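Local coordinates for GRMZM2G135359 pseudokinase (Zea mays, PDB 6CPY), which is a receptor-like pseudokinase with a transmembrane segment, seen here as its kinase-like domain; whether it binds ATP or transfers phosphate remains uncertain, at residues S247-E251 with G252-L256; A272-L275 with C276-V279; R219-G222 with M223-E227; C282-D286 with P287-P291; F266-E269 with D270-R273. All coordinates share one frame; numbering follows the deposited sequence.

Contact 1 of 5, residues S247-E251 with G252-L256; sequences SRYFE and GGMRL
Tyr249 O is gripped by two donors: Gly252 N at 3.0 Å and a water. Gly252 N stands well above the carbonyl plane rather than on a lone pair. The same water accepts from Met254 N, so it bridges the helix end and the chain that leaves it. A longer reach closes the turn: Gly253 N donates to Arg248 O at 2.9 Å. Arg248 also turns its side chain onto this exit. Its chain bends about the CG-CD bond (chi3 67°), which sets NH1 2.9 Å from Gly253 O. That oxygen lies at the guanidinium edge, near its plane. Met254 CE sits over the centre of one guanidinium face, 3.8 Å above it. NH2 forms a salt bridge with Glu258. With an alanine here, Gly253 O would probably lose this donor, Glu258 its charged mate and Met254 CE its flat partner. The Tyr249 side chain crosses that of Met254 at about a right angle. Its CD1 is 4.1 Å from Met254 CB, and its CE1 is 3.9 Å from Leu256 CD2. The ring also touches Cys276 of helix 269-282. Gly252 has a positive phi (92°), where a CB would be jammed against Glu251 O. The two backbone bonds and this glycine make a Schellman motif, which ends helix 240-250 in the C-terminal part of the kinase fold.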
loop_
_atom_site.group_PDB
_atom_site.type_symbol
_atom_site.label_atom_id
_atom_site.label_comp_id
_atom_site.label_asym_id
_atom_site.label_seq_id
_atom_site.Cartn_x
_atom_site.Cartn_y
_atom_site.Cartn_z
ATOM N N SER A 247 1.210 -20.620 16.760
ATOM C CA SER A 247 0.266 -21.638 17.229
ATOM C C SER A 247 0.293 -21.783 18.748
ATOM O O SER A 247 -0.753 -21.916 19.375
ATOM C CB SER A 247 0.552 -22.996 16.574
ATOM O OG SER A 247 0.168 -22.977 15.211
ATOM N N ARG A 248 1.485 -21.747 19.330
ATOM C CA ARG A 248 1.624 -21.875 20.772
ATOM C C ARG A 248 0.864 -20.752 21.462
ATOM O O ARG A 248 0.178 -21.005 22.453
ATOM C CB ARG A 248 3.089 -21.881 21.219
ATOM C CG ARG A 248 3.229 -21.888 22.736
ATOM C CD ARG A 248 4.513 -22.516 23.223
ATOM N NE ARG A 248 5.692 -21.744 22.863
ATOM C CZ ARG A 248 6.214 -20.753 23.582
ATOM N NH1 ARG A 248 5.665 -20.374 24.729
ATOM N NH2 ARG A 248 7.303 -20.135 23.140
ATOM N N TYR A 249 0.950 -19.528 20.931
ATOM C CA TYR A 249 0.177 -18.418 21.513
ATOM C C TYR A 249 -1.332 -18.677 21.455
ATOM O O TYR A 249 -2.023 -18.615 22.476
ATOM C CB TYR A 249 0.466 -17.058 20.854
ATOM C CG TYR A 249 -0.432 -15.995 21.449
ATOM C CD1 TYR A 249 -0.135 -15.424 22.685
ATOM C CD2 TYR A 249 -1.623 -15.638 20.830
ATOM C CE1 TYR A 249 -0.991 -14.500 23.263
ATOM C CE2 TYR A 249 -2.478 -14.708 21.392
ATOM C CZ TYR A 249 -2.152 -14.147 22.610
ATOM O OH TYR A 249 -2.998 -13.221 23.163
ATOM N N PHE A 250 -1.849 -18.963 20.269
ATOM C CA PHE A 250 -3.297 -19.129 20.115
ATOM C C PHE A 250 -3.867 -20.337 20.869
ATOM O O PHE A 250 -5.051 -20.351 21.186
ATOM C CB PHE A 250 -3.691 -19.126 18.639
ATOM C CG PHE A 250 -3.548 -17.772 18.014
ATOM C CD1 PHE A 250 -4.292 -16.710 18.502
ATOM C CD2 PHE A 250 -2.642 -17.541 16.997
ATOM C CE1 PHE A 250 -4.155 -15.440 17.971
ATOM C CE2 PHE A 250 -2.504 -16.268 16.453
ATOM C CZ PHE A 250 -3.258 -15.219 16.944
ATOM N N GLU A 251 -3.016 -21.310 21.187
ATOM C CA GLU A 251 -3.445 -22.488 21.946
ATOM C C GLU A 251 -3.312 -22.293 23.461
ATOM O O GLU A 251 -3.608 -23.204 24.241
ATOM C CB GLU A 251 -2.677 -23.713 21.462
ATOM C CG GLU A 251 -3.064 -24.081 20.034
ATOM C CD GLU A 251 -2.198 -25.163 19.426
ATOM O OE1 GLU A 251 -1.232 -25.606 20.080
ATOM O OE2 GLU A 251 -2.489 -25.561 18.275
ATOM N N GLY A 252 -2.877 -21.105 23.871
ATOM C CA GLY A 252 -2.837 -20.736 25.274
ATOM C C GLY A 252 -1.542 -21.023 26.004
ATOM O O GLY A 252 -1.526 -20.970 27.236
ATOM N N GLY A 253 -0.454 -21.297 25.269
ATOM C CA GLY A 253 0.828 -21.628 25.873
ATOM C C GLY A 253 1.889 -20.541 25.849
ATOM O O GLY A 253 3.080 -20.840 25.951
ATOM N N MET A 254 1.470 -19.281 25.715
ATOM C CA MET A 254 2.420 -18.168 25.664
ATOM C C MET A 254 1.907 -16.906 26.354
ATOM O O MET A 254 0.803 -16.451 26.102
ATOM C CB MET A 254 2.782 -17.837 24.210
ATOM C CG MET A 254 3.945 -16.870 24.085
ATOM S SD MET A 254 4.249 -16.338 22.394
ATOM C CE MET A 254 4.562 -17.920 21.610
ATOM N N ARG A 255 2.750 -16.331 27.209
ATOM C CA ARG A 255 2.455 -15.055 27.851
ATOM C C ARG A 255 2.544 -13.930 26.809
ATOM O O ARG A 255 3.316 -14.025 25.860
ATOM C CB ARG A 255 3.454 -14.790 28.973
ATOM C CG ARG A 255 3.451 -15.847 30.070
ATOM C CD ARG A 255 4.495 -15.545 31.130
ATOM N NE ARG A 255 4.328 -14.202 31.689
ATOM C CZ ARG A 255 3.379 -13.839 32.554
ATOM N NH1 ARG A 255 2.467 -14.710 32.988
ATOM N NH2 ARG A 255 3.336 -12.580 32.985
ATOM N N LEU A 256 1.765 -12.867 26.989
ATOM C CA LEU A 256 1.838 -11.727 26.070
ATOM C C LEU A 256 3.227 -11.077 26.034
ATOM O O LEU A 256 3.618 -10.539 24.997
ATOM C CB LEU A 256 0.773 -10.673 26.389
ATOM C CG LEU A 256 -0.641 -10.871 25.840
ATOM C CD1 LEU A 256 -1.555 -9.810 26.441
ATOM C CD2 LEU A 256 -0.668 -10.794 24.324
HETATM O O HOH W 1 -1.291 -18.021 25.028
#

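Contact 2 of 5, residues A272-L275 with C276-V279; sequences ARAL and CEVV
Glu277 folds its side chain back along the preceding turn of the helix, against Arg273 and Ala274. Its CB is 3.4 Å from Ala274 O. CG lies beside the backbone N (chi1 -67°), and this places it 3.5 Å from Arg273 O. From there the chain is extended. CD is still near Arg273 O, and OE1 comes to 3.8 Å from Ala274 CA. A water donates to both OE1, at 3.1 Å, and Ala274 O, at 2.8 Å. It ties the carboxylate to the backbone one turn earlier. Ala274 O is therefore shared, since Val278 N also donates to it. Four bonds of the i to i+4 kind span the two halves: to the carbonyls of Ala272, Arg273, Ala274 and Leu275. Val279 CG2 rests 3.5 Å from Leu275 O, and Val278 CB is 3.3 Å from the same oxygen. Glu277 is on the exposed side of helix 269-282, while Leu275, Cys276, Val278 and Val279 are buried. Leu275 packs on Met300 and Ile303 of helix 293-304 and on Trp144 and Leu148 of helix 144-164. Val278 also meets helix 293-304. Val279 meets Leu225 and Leu226 of helix 214-230, and Cys276 touches Leu259 of helix 256-259.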
loop_
_atom_site.group_PDB
_atom_site.type_symbol
_atom_site.label_atom_id
_atom_site.label_comp_id
_atom_site.label_asym_id
_atom_site.label_seq_id
_atom_site.Cartn_x
_atom_site.Cartn_y
_atom_site.Cartn_z
ATOM N N ALA A 272 -3.801 -5.479 23.742
ATOM C CA ALA A 272 -3.013 -6.429 22.982
ATOM C C ALA A 272 -3.760 -7.746 22.774
ATOM O O ALA A 272 -3.805 -8.263 21.657
ATOM C CB ALA A 272 -1.674 -6.653 23.640
ATOM N N ARG A 273 -4.371 -8.280 23.838
ATOM C CA ARG A 273 -5.192 -9.497 23.700
ATOM C C ARG A 273 -6.266 -9.364 22.648
ATOM O O ARG A 273 -6.426 -10.239 21.789
ATOM C CB ARG A 273 -5.889 -9.872 25.010
ATOM C CG ARG A 273 -5.042 -10.644 25.960
ATOM C CD ARG A 273 -5.842 -11.171 27.154
ATOM N NE ARG A 273 -4.905 -11.935 27.957
ATOM C CZ ARG A 273 -4.190 -11.460 28.966
ATOM N NH1 ARG A 273 -4.344 -10.210 29.397
ATOM N NH2 ARG A 273 -3.333 -12.260 29.580
ATOM N N ALA A 274 -7.018 -8.276 22.729
ATOM C CA ALA A 274 -8.121 -8.061 21.818
ATOM C C ALA A 274 -7.601 -7.974 20.368
ATOM O O ALA A 274 -8.208 -8.528 19.452
ATOM C CB ALA A 274 -8.896 -6.820 22.221
ATOM N N LEU A 275 -6.467 -7.306 20.159
ATOM C CA LEU A 275 -5.909 -7.203 18.796
ATOM C C LEU A 275 -5.454 -8.564 18.275
ATOM O O LEU A 275 -5.611 -8.862 17.082
ATOM C CB LEU A 275 -4.755 -6.205 18.749
ATOM C CG LEU A 275 -5.221 -4.757 18.955
ATOM C CD1 LEU A 275 -4.025 -3.853 19.213
ATOM C CD2 LEU A 275 -6.021 -4.257 17.757
ATOM N N CYS A 276 -4.905 -9.397 19.162
ATOM C CA CYS A 276 -4.522 -10.762 18.773
ATOM C C CYS A 276 -5.735 -11.641 18.406
ATOM O O CYS A 276 -5.615 -12.536 17.575
ATOM C CB CYS A 276 -3.671 -11.427 19.850
ATOM S SG CYS A 276 -2.027 -10.697 20.020
ATOM N N GLU A 277 -6.896 -11.378 19.004
ATOM C CA GLU A 277 -8.137 -12.057 18.590
ATOM C C GLU A 277 -8.540 -11.659 17.167
ATOM O O GLU A 277 -8.938 -12.510 16.368
ATOM C CB GLU A 277 -9.273 -11.784 19.577
ATOM C CG GLU A 277 -9.038 -12.419 20.943
ATOM C CD GLU A 277 -9.986 -11.930 22.031
ATOM O OE1 GLU A 277 -10.635 -10.875 21.853
ATOM O OE2 GLU A 277 -10.075 -12.605 23.084
ATOM N N VAL A 278 -8.407 -10.376 16.842
ATOM C CA VAL A 278 -8.621 -9.910 15.461
ATOM C C VAL A 278 -7.709 -10.660 14.511
ATOM O O VAL A 278 -8.175 -11.168 13.495
ATOM C CB VAL A 278 -8.393 -8.388 15.297
ATOM C CG1 VAL A 278 -8.477 -7.978 13.824
ATOM C CG2 VAL A 278 -9.391 -7.616 16.134
ATOM N N VAL A 279 -6.416 -10.742 14.837
ATOM C CA VAL A 279 -5.476 -11.505 14.021
ATOM C C VAL A 279 -6.014 -12.916 13.797
ATOM O O VAL A 279 -6.092 -13.379 12.658
ATOM C CB VAL A 279 -4.071 -11.595 14.653
ATOM C CG1 VAL A 279 -3.201 -12.587 13.899
ATOM C CG2 VAL A 279 -3.397 -10.222 14.691
HETATM O O HOH W 2 -11.037 -8.659 19.702
#

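Contact 3 of 5, residues R219-G222 with M223-E227; sequences RKYG and MVLLE
Helix 214-230 is the central helix of the C-terminal lobe in the protein kinase fold, and in its middle turns Tyr221 meets Leu225 and Arg219 meets Met223. Tyr221 CE2 lies 4.2 Å from Leu225 CD2, and the two side chains approach obliquely. With CG anti to the backbone N (chi1 179°), the ring lies beside the carbonyl carbon and its CE2 comes near Leu225. Its hydroxyl is hydrogen-bonded to Ser151 O, which holds the far end of the ring. Arg219 NH1 passes 4.2 Å from Met223 CG, again obliquely, and Arg219 NH2 pairs with Asp216. The same Met223 CG is 3.4 Å from Arg219 O. The backbone is regular. Leu225 N donates to Tyr221 O at 2.8 Å, with an N-H...O angle of 168°, and Leu226 N to Gly222 O at 2.9 Å. Arg219 O and Lys220 O take the N-H groups of Met223 and Val224. Several helices surround this one. Tyr221 is lodged against Ile154, Ala155 and Leu158 of helix 144-164 and against Met293, Val296 and Met300 of helix 293-304. Leu225 and Leu226 face Val279 of helix 269-282, and Lys220 and Val224 touch Phe173 in a loop.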
loop_
_atom_site.group_PDB
_atom_site.type_symbol
_atom_site.label_atom_id
_atom_site.label_comp_id
_atom_site.label_asym_id
_atom_site.label_seq_id
_atom_site.Cartn_x
_atom_site.Cartn_y
_atom_site.Cartn_z
ATOM N N ARG A 219 -6.966 -11.941 5.240
ATOM C CA ARG A 219 -5.899 -12.795 5.785
ATOM C C ARG A 219 -4.571 -12.047 5.819
ATOM O O ARG A 219 -3.854 -12.086 6.816
ATOM C CB ARG A 219 -5.738 -14.086 4.976
ATOM C CG ARG A 219 -4.659 -15.035 5.508
ATOM C CD ARG A 219 -4.302 -16.133 4.511
ATOM N NE ARG A 219 -3.769 -15.594 3.256
ATOM C CZ ARG A 219 -2.506 -15.217 3.045
ATOM N NH1 ARG A 219 -1.590 -15.298 4.004
ATOM N NH2 ARG A 219 -2.155 -14.742 1.853
ATOM N N LYS A 220 -4.254 -11.376 4.721
ATOM C CA LYS A 220 -3.054 -10.557 4.646
ATOM C C LYS A 220 -3.038 -9.447 5.701
ATOM O O LYS A 220 -1.984 -9.188 6.292
ATOM C CB LYS A 220 -2.892 -9.963 3.251
ATOM C CG LYS A 220 -2.395 -10.962 2.218
ATOM C CD LYS A 220 -2.384 -10.325 0.839
ATOM C CE LYS A 220 -1.696 -11.208 -0.185
ATOM N NZ LYS A 220 -1.663 -10.534 -1.508
ATOM N N TYR A 221 -4.183 -8.801 5.931
ATOM C CA TYR A 221 -4.292 -7.796 6.989
ATOM C C TYR A 221 -3.944 -8.399 8.347
ATOM O O TYR A 221 -3.185 -7.818 9.117
ATOM C CB TYR A 221 -5.688 -7.151 7.063
ATOM C CG TYR A 221 -5.749 -6.132 8.179
ATOM C CD1 TYR A 221 -5.164 -4.876 8.019
ATOM C CD2 TYR A 221 -6.315 -6.439 9.411
ATOM C CE1 TYR A 221 -5.173 -3.953 9.044
ATOM C CE2 TYR A 221 -6.330 -5.527 10.440
ATOM C CZ TYR A 221 -5.753 -4.284 10.255
ATOM O OH TYR A 221 -5.765 -3.361 11.267
ATOM N N GLY A 222 -4.512 -9.565 8.635
ATOM C CA GLY A 222 -4.221 -10.269 9.883
ATOM C C GLY A 222 -2.737 -10.543 10.055
ATOM O O GLY A 222 -2.210 -10.377 11.141
ATOM N N MET A 223 -2.064 -10.939 8.978
ATOM C CA MET A 223 -0.628 -11.218 9.019
ATOM C C MET A 223 0.194 -9.953 9.278
ATOM O O MET A 223 1.205 -9.992 9.998
ATOM C CB MET A 223 -0.179 -11.890 7.714
ATOM C CG MET A 223 -0.745 -13.292 7.542
ATOM S SD MET A 223 -0.115 -14.438 8.777
ATOM C CE MET A 223 1.508 -14.812 8.119
ATOM N N VAL A 224 -0.225 -8.844 8.673
ATOM C CA VAL A 224 0.466 -7.570 8.855
ATOM C C VAL A 224 0.239 -7.044 10.274
ATOM O O VAL A 224 1.160 -6.506 10.901
ATOM C CB VAL A 224 0.040 -6.527 7.787
ATOM C CG1 VAL A 224 0.551 -5.138 8.139
ATOM C CG2 VAL A 224 0.554 -6.935 6.410
ATOM N N LEU A 225 -0.988 -7.173 10.774
ATOM C CA LEU A 225 -1.281 -6.809 12.158
ATOM C C LEU A 225 -0.414 -7.641 13.122
ATOM O O LEU A 225 0.180 -7.103 14.066
ATOM C CB LEU A 225 -2.772 -6.962 12.463
ATOM C CG LEU A 225 -3.195 -6.687 13.911
ATOM C CD1 LEU A 225 -2.759 -5.308 14.353
ATOM C CD2 LEU A 225 -4.700 -6.848 14.076
ATOM N N LEU A 226 -0.327 -8.947 12.873
ATOM C CA LEU A 226 0.544 -9.821 13.676
ATOM C C LEU A 226 2.005 -9.375 13.633
ATOM O O LEU A 226 2.709 -9.404 14.642
ATOM C CB LEU A 226 0.438 -11.277 13.197
ATOM C CG LEU A 226 1.176 -12.316 14.059
ATOM C CD1 LEU A 226 0.617 -12.291 15.475
ATOM C CD2 LEU A 226 1.071 -13.703 13.449
ATOM N N GLU A 227 2.451 -8.957 12.451
ATOM C CA GLU A 227 3.809 -8.456 12.261
ATOM C C GLU A 227 4.046 -7.160 13.021
ATOM O O GLU A 227 5.082 -6.980 13.645
ATOM C CB GLU A 227 4.078 -8.272 10.765
ATOM C CG GLU A 227 5.489 -7.834 10.418
ATOM C CD GLU A 227 5.633 -7.492 8.947
ATOM O OE1 GLU A 227 4.728 -7.845 8.160
ATOM O OE2 GLU A 227 6.656 -6.877 8.585
#

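Contact 4 of 5, residues C282-D286 with P287-P291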
loop_
_atom_site.group_PDB
_atom_site.type_symbol
_atom_site.label_atom_id
_atom_site.label_comp_id
_atom_site.label_asym_id
_atom_site.label_seq_id
_atom_site.Cartn_x
_atom_site.Cartn_y
_atom_site.Cartn_z
ATOM N N CYS A 282 -8.895 -13.185 11.292
ATOM C CA CYS A 282 -8.452 -12.881 9.930
ATOM C C CYS A 282 -7.628 -13.995 9.288
ATOM O O CYS A 282 -7.735 -14.204 8.079
ATOM C CB CYS A 282 -7.624 -11.585 9.908
ATOM S SG CYS A 282 -8.538 -10.095 10.330
ATOM N N ILE A 283 -6.792 -14.693 10.057
ATOM C CA ILE A 283 -5.851 -15.630 9.444
ATOM C C ILE A 283 -6.344 -17.084 9.442
ATOM O O ILE A 283 -5.574 -17.991 9.137
ATOM C CB ILE A 283 -4.431 -15.544 10.047
ATOM C CG1 ILE A 283 -4.395 -16.011 11.508
ATOM C CG2 ILE A 283 -3.879 -14.130 9.901
ATOM C CD1 ILE A 283 -2.984 -16.185 12.016
ATOM N N ASP A 284 -7.618 -17.288 9.772
ATOM C CA ASP A 284 -8.213 -18.632 9.760
ATOM C C ASP A 284 -8.015 -19.272 8.393
ATOM O O ASP A 284 -8.239 -18.633 7.367
ATOM C CB ASP A 284 -9.701 -18.585 10.105
ATOM C CG ASP A 284 -10.243 -19.951 10.532
ATOM O OD1 ASP A 284 -10.431 -20.829 9.659
ATOM O OD2 ASP A 284 -10.468 -20.135 11.746
ATOM N N ARG A 285 -7.581 -20.534 8.387
ATOM C CA ARG A 285 -7.266 -21.237 7.148
ATOM C C ARG A 285 -8.471 -21.438 6.231
ATOM O O ARG A 285 -8.307 -21.626 5.024
ATOM C CB ARG A 285 -6.609 -22.578 7.457
ATOM C CG ARG A 285 -5.188 -22.433 7.964
ATOM C CD ARG A 285 -4.629 -23.779 8.378
ATOM N NE ARG A 285 -3.274 -23.670 8.916
ATOM C CZ ARG A 285 -2.153 -23.708 8.194
ATOM N NH1 ARG A 285 -2.188 -23.856 6.872
ATOM N NH2 ARG A 285 -0.981 -23.600 8.804
ATOM N N ASP A 286 -9.668 -21.404 6.808
ATOM C CA ASP A 286 -10.910 -21.506 6.049
ATOM C C ASP A 286 -11.406 -20.098 5.717
ATOM O O ASP A 286 -11.887 -19.399 6.603
ATOM C CB ASP A 286 -11.958 -22.261 6.877
ATOM C CG ASP A 286 -13.309 -22.360 6.184
ATOM O OD1 ASP A 286 -13.430 -21.919 5.021
ATOM O OD2 ASP A 286 -14.254 -22.885 6.820
ATOM N N PRO A 287 -11.312 -19.685 4.435
ATOM C CA PRO A 287 -11.706 -18.321 4.061
ATOM C C PRO A 287 -13.139 -17.936 4.417
ATOM O O PRO A 287 -13.403 -16.754 4.647
ATOM C CB PRO A 287 -11.506 -18.296 2.540
ATOM C CG PRO A 287 -10.500 -19.359 2.273
ATOM C CD PRO A 287 -10.810 -20.438 3.268
ATOM N N LYS A 288 -14.052 -18.909 4.470
ATOM C CA LYS A 288 -15.450 -18.630 4.830
ATOM C C LYS A 288 -15.604 -18.193 6.284
ATOM O O LYS A 288 -16.547 -17.469 6.612
ATOM C CB LYS A 288 -16.346 -19.851 4.589
ATOM C CG LYS A 288 -16.479 -20.267 3.136
ATOM C CD LYS A 288 -17.345 -21.512 3.010
ATOM C CE LYS A 288 -17.182 -22.183 1.655
ATOM N NZ LYS A 288 -15.835 -22.801 1.487
ATOM N N LYS A 289 -14.689 -18.634 7.149
ATOM C CA LYS A 289 -14.727 -18.277 8.567
ATOM C C LYS A 289 -14.149 -16.888 8.876
ATOM O O LYS A 289 -14.300 -16.408 9.996
ATOM C CB LYS A 289 -13.976 -19.319 9.410
ATOM C CG LYS A 289 -14.652 -20.680 9.495
ATOM C CD LYS A 289 -14.029 -21.529 10.593
ATOM C CE LYS A 289 -14.485 -22.986 10.526
ATOM N NZ LYS A 289 -13.796 -23.770 9.466
ATOM N N ARG A 290 -13.483 -16.250 7.913
ATOM C CA ARG A 290 -12.874 -14.929 8.164
ATOM C C ARG A 290 -13.918 -13.831 8.149
ATOM O O ARG A 290 -14.916 -13.935 7.443
ATOM C CB ARG A 290 -11.813 -14.598 7.121
ATOM C CG ARG A 290 -10.639 -15.544 7.129
ATOM C CD ARG A 290 -9.756 -15.342 5.922
ATOM N NE ARG A 290 -8.869 -16.482 5.752
ATOM C CZ ARG A 290 -8.288 -16.833 4.608
ATOM N NH1 ARG A 290 -8.463 -16.119 3.497
ATOM N NH2 ARG A 290 -7.525 -17.909 4.578
ATOM N N PRO A 291 -13.683 -12.755 8.912
ATOM C CA PRO A 291 -14.581 -11.615 8.857
ATOM C C PRO A 291 -14.394 -10.784 7.581
ATOM O O PRO A 291 -13.383 -10.921 6.883
ATOM C CB PRO A 291 -14.188 -10.807 10.096
ATOM C CG PRO A 291 -12.752 -11.136 10.314
ATOM C CD PRO A 291 -12.588 -12.558 9.878
HETATM O O HOH W 3 -10.890 -23.335 10.265
#
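Arg290 starts with CG beside its backbone N (chi1 -63°) and then runs straight to NE, a course that carries its guanidinium back to Asp284. Asp286 has CG anti to N (chi1 177°), which turns its carboxylate toward Lys288 and Lys289. Arg290 grips one atom, Asp284 O, side-on with two nitrogens: NE at 2.8 Å and NH2 at 3.0 Å. The oxygen lies near the guanidinium plane. Pro287 CA sits over the centre of one guanidinium face, 3.7 Å above it. NH1 donates a hydrogen bond to Glu215 O, so the group also joins the loop to helix 214-230. A methionine in its place would probably leave Asp284 O and Glu215 O without these donors and free the loop to shift from that helix. This loop links two helices of the C-terminal lobe, and Arg290 probably corresponds to the arginine familiar at this place in protein kinases. Asp286 OD2 forms a salt bridge with Lys289 NZ at 2.8 Å, through its anti lone pair. Lys288 N meets Asp286 OD1 at 3.1 Å, from above the carboxylate plane. Lys289 N donates to Asp286 O at 3.0 Å. Asp284 OD1 accepts from Asp286 N at 3.0 Å, an Asx turn. A water links that OD1 to Lys289 NZ. Asp284 OD2 pairs with Arg280. Two carboxylates thus lie among positive groups, an arrangement likely to keep both ionised. The arginine instead spends its charge on backbone carbonyls, two of them, and so holds the loop that joins helix 269-282 to helix 293-304.

Contact 5 of 5, residues F266-E269 with D270-R273; sequences FFPE and DTAR
Glu269 OE2 and Arg273 NH1 form a salt bridge, at an unusually short 2.5 Å. The oxygen lies at the guanidinium edge, close to its plane, and the hydrogen bond is nearly straight (166°). NH2 adds a weak bond to the same oxygen at 3.2 Å. The two side chains run side by side, pointing the same way, with their planes 60° apart. Arg273 NH1 also donates to Asp270 OD1, at 3.1 Å, in a second salt bridge, nearly head-on to that C-O bond. One guanidinium is shared by two acids, whose like charges it probably offsets. Backbone bonds set the spacing. Arg273 N donates to Glu269 O at 3.0 Å, and Ala272 N to Pro268 O at 3.1 Å. Pro268 CG rests 3.8 Å from Thr271 CB. Phe267 CD1 is 3.8 Å from Ala272 CB. Phe267 CG lies between N and the carbonyl carbon (chi1 71°), which turns the ring toward the start of the helix. Further out, Trp144 of helix 144-164 touches Pro268, Thr271 and Ala272, and Leu256 touches Glu269 and Arg273. This is the N-terminal turn of helix 269-282: Pro268 is the N-cap residue, and the i to i+4 Glu-Arg pair with Asp270 makes a surface salt-bridge network.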
loop_
_atom_site.group_PDB
_atom_site.type_symbol
_atom_site.label_atom_id
_atom_site.label_comp_id
_atom_site.label_asym_id
_atom_site.label_seq_id
_atom_site.Cartn_x
_atom_site.Cartn_y
_atom_site.Cartn_z
ATOM N N PHE A 266 6.349 -0.122 26.602
ATOM C CA PHE A 266 5.172 -0.484 27.400
ATOM C C PHE A 266 3.955 -0.647 26.512
ATOM O O PHE A 266 3.839 0.025 25.488
ATOM C CB PHE A 266 4.902 0.554 28.478
ATOM C CG PHE A 266 5.935 0.573 29.563
ATOM C CD1 PHE A 266 6.117 -0.535 30.383
ATOM C CD2 PHE A 266 6.714 1.706 29.782
ATOM C CE1 PHE A 266 7.058 -0.520 31.394
ATOM C CE2 PHE A 266 7.663 1.730 30.798
ATOM C CZ PHE A 266 7.828 0.614 31.610
ATOM N N PHE A 267 3.070 -1.567 26.892
ATOM C CA PHE A 267 1.804 -1.763 26.189
ATOM C C PHE A 267 0.677 -2.191 27.149
ATOM O O PHE A 267 0.948 -2.794 28.180
ATOM C CB PHE A 267 1.974 -2.785 25.046
ATOM C CG PHE A 267 2.179 -4.207 25.494
ATOM C CD1 PHE A 267 1.096 -5.056 25.691
ATOM C CD2 PHE A 267 3.460 -4.715 25.689
ATOM C CE1 PHE A 267 1.284 -6.372 26.084
ATOM C CE2 PHE A 267 3.654 -6.022 26.099
ATOM C CZ PHE A 267 2.566 -6.857 26.292
ATOM N N PRO A 268 -0.581 -1.874 26.802
ATOM C CA PRO A 268 -1.733 -2.287 27.593
ATOM C C PRO A 268 -2.126 -3.718 27.256
ATOM O O PRO A 268 -2.412 -4.056 26.104
ATOM C CB PRO A 268 -2.817 -1.285 27.195
ATOM C CG PRO A 268 -2.444 -0.840 25.816
ATOM C CD PRO A 268 -0.976 -1.075 25.630
ATOM N N GLU A 269 -2.131 -4.545 28.286
ATOM C CA GLU A 269 -2.229 -5.981 28.132
ATOM C C GLU A 269 -3.533 -6.430 27.454
ATOM O O GLU A 269 -3.539 -7.264 26.538
ATOM C CB GLU A 269 -2.144 -6.549 29.541
ATOM C CG GLU A 269 -1.904 -8.006 29.629
ATOM C CD GLU A 269 -2.132 -8.482 31.045
ATOM O OE1 GLU A 269 -1.780 -7.748 32.006
ATOM O OE2 GLU A 269 -2.699 -9.564 31.175
ATOM N N ASP A 270 -4.642 -5.860 27.883
ATOM C CA ASP A 270 -5.931 -6.313 27.380
ATOM C C ASP A 270 -6.232 -5.819 25.971
ATOM O O ASP A 270 -6.918 -6.495 25.214
ATOM C CB ASP A 270 -7.028 -5.939 28.349
ATOM C CG ASP A 270 -6.959 -6.770 29.627
ATOM O OD1 ASP A 270 -6.516 -7.939 29.557
ATOM O OD2 ASP A 270 -7.302 -6.239 30.685
ATOM N N THR A 271 -5.700 -4.656 25.626
ATOM C CA THR A 271 -5.774 -4.173 24.243
ATOM C C THR A 271 -4.985 -5.078 23.306
ATOM O O THR A 271 -5.447 -5.428 22.213
ATOM C CB THR A 271 -5.274 -2.724 24.175
ATOM O OG1 THR A 271 -5.986 -1.962 25.147
ATOM C CG2 THR A 271 -5.531 -2.115 22.800
ATOM N N ALA A 272 -3.801 -5.479 23.742
ATOM C CA ALA A 272 -3.013 -6.429 22.982
ATOM C C ALA A 272 -3.760 -7.746 22.774
ATOM O O ALA A 272 -3.805 -8.263 21.657
ATOM C CB ALA A 272 -1.674 -6.653 23.640
ATOM N N ARG A 273 -4.371 -8.280 23.838
ATOM C CA ARG A 273 -5.192 -9.497 23.700
ATOM C C ARG A 273 -6.266 -9.364 22.648
ATOM O O ARG A 273 -6.426 -10.239 21.789
ATOM C CB ARG A 273 -5.889 -9.872 25.010
ATOM C CG ARG A 273 -5.042 -10.644 25.960
ATOM C CD ARG A 273 -5.842 -11.171 27.154
ATOM N NE ARG A 273 -4.905 -11.935 27.957
ATOM C CZ ARG A 273 -4.190 -11.460 28.966
ATOM N NH1 ARG A 273 -4.344 -10.210 29.397
ATOM N NH2 ARG A 273 -3.333 -12.260 29.580
#

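All five contacts are local and follow in the order 3, 1, 5, 2, 4, with 5 and 2 overlapping. Each joins adjacent residues, so none closes a long loop, and none nests in or crosses another. Contact 3 lies within helix 214-230. Contact 1 turns the chain at the end of helix 240-250. Contact 5 opens helix 269-282, contact 2 continues it and shares Ala272 and Arg273 with contact 5, and contact 4 makes the turn after it. In space, contact 2 touches contact 3 through Val279 and Leu225, and contact 1 through Tyr249, Phe250 and Cys276. Gly222 of contact 3 lies on Cys282 of contact 4. Leu256 of contact 1 reaches contact 5. Helix 269-282 thus joins helices 214-230 and 240-250.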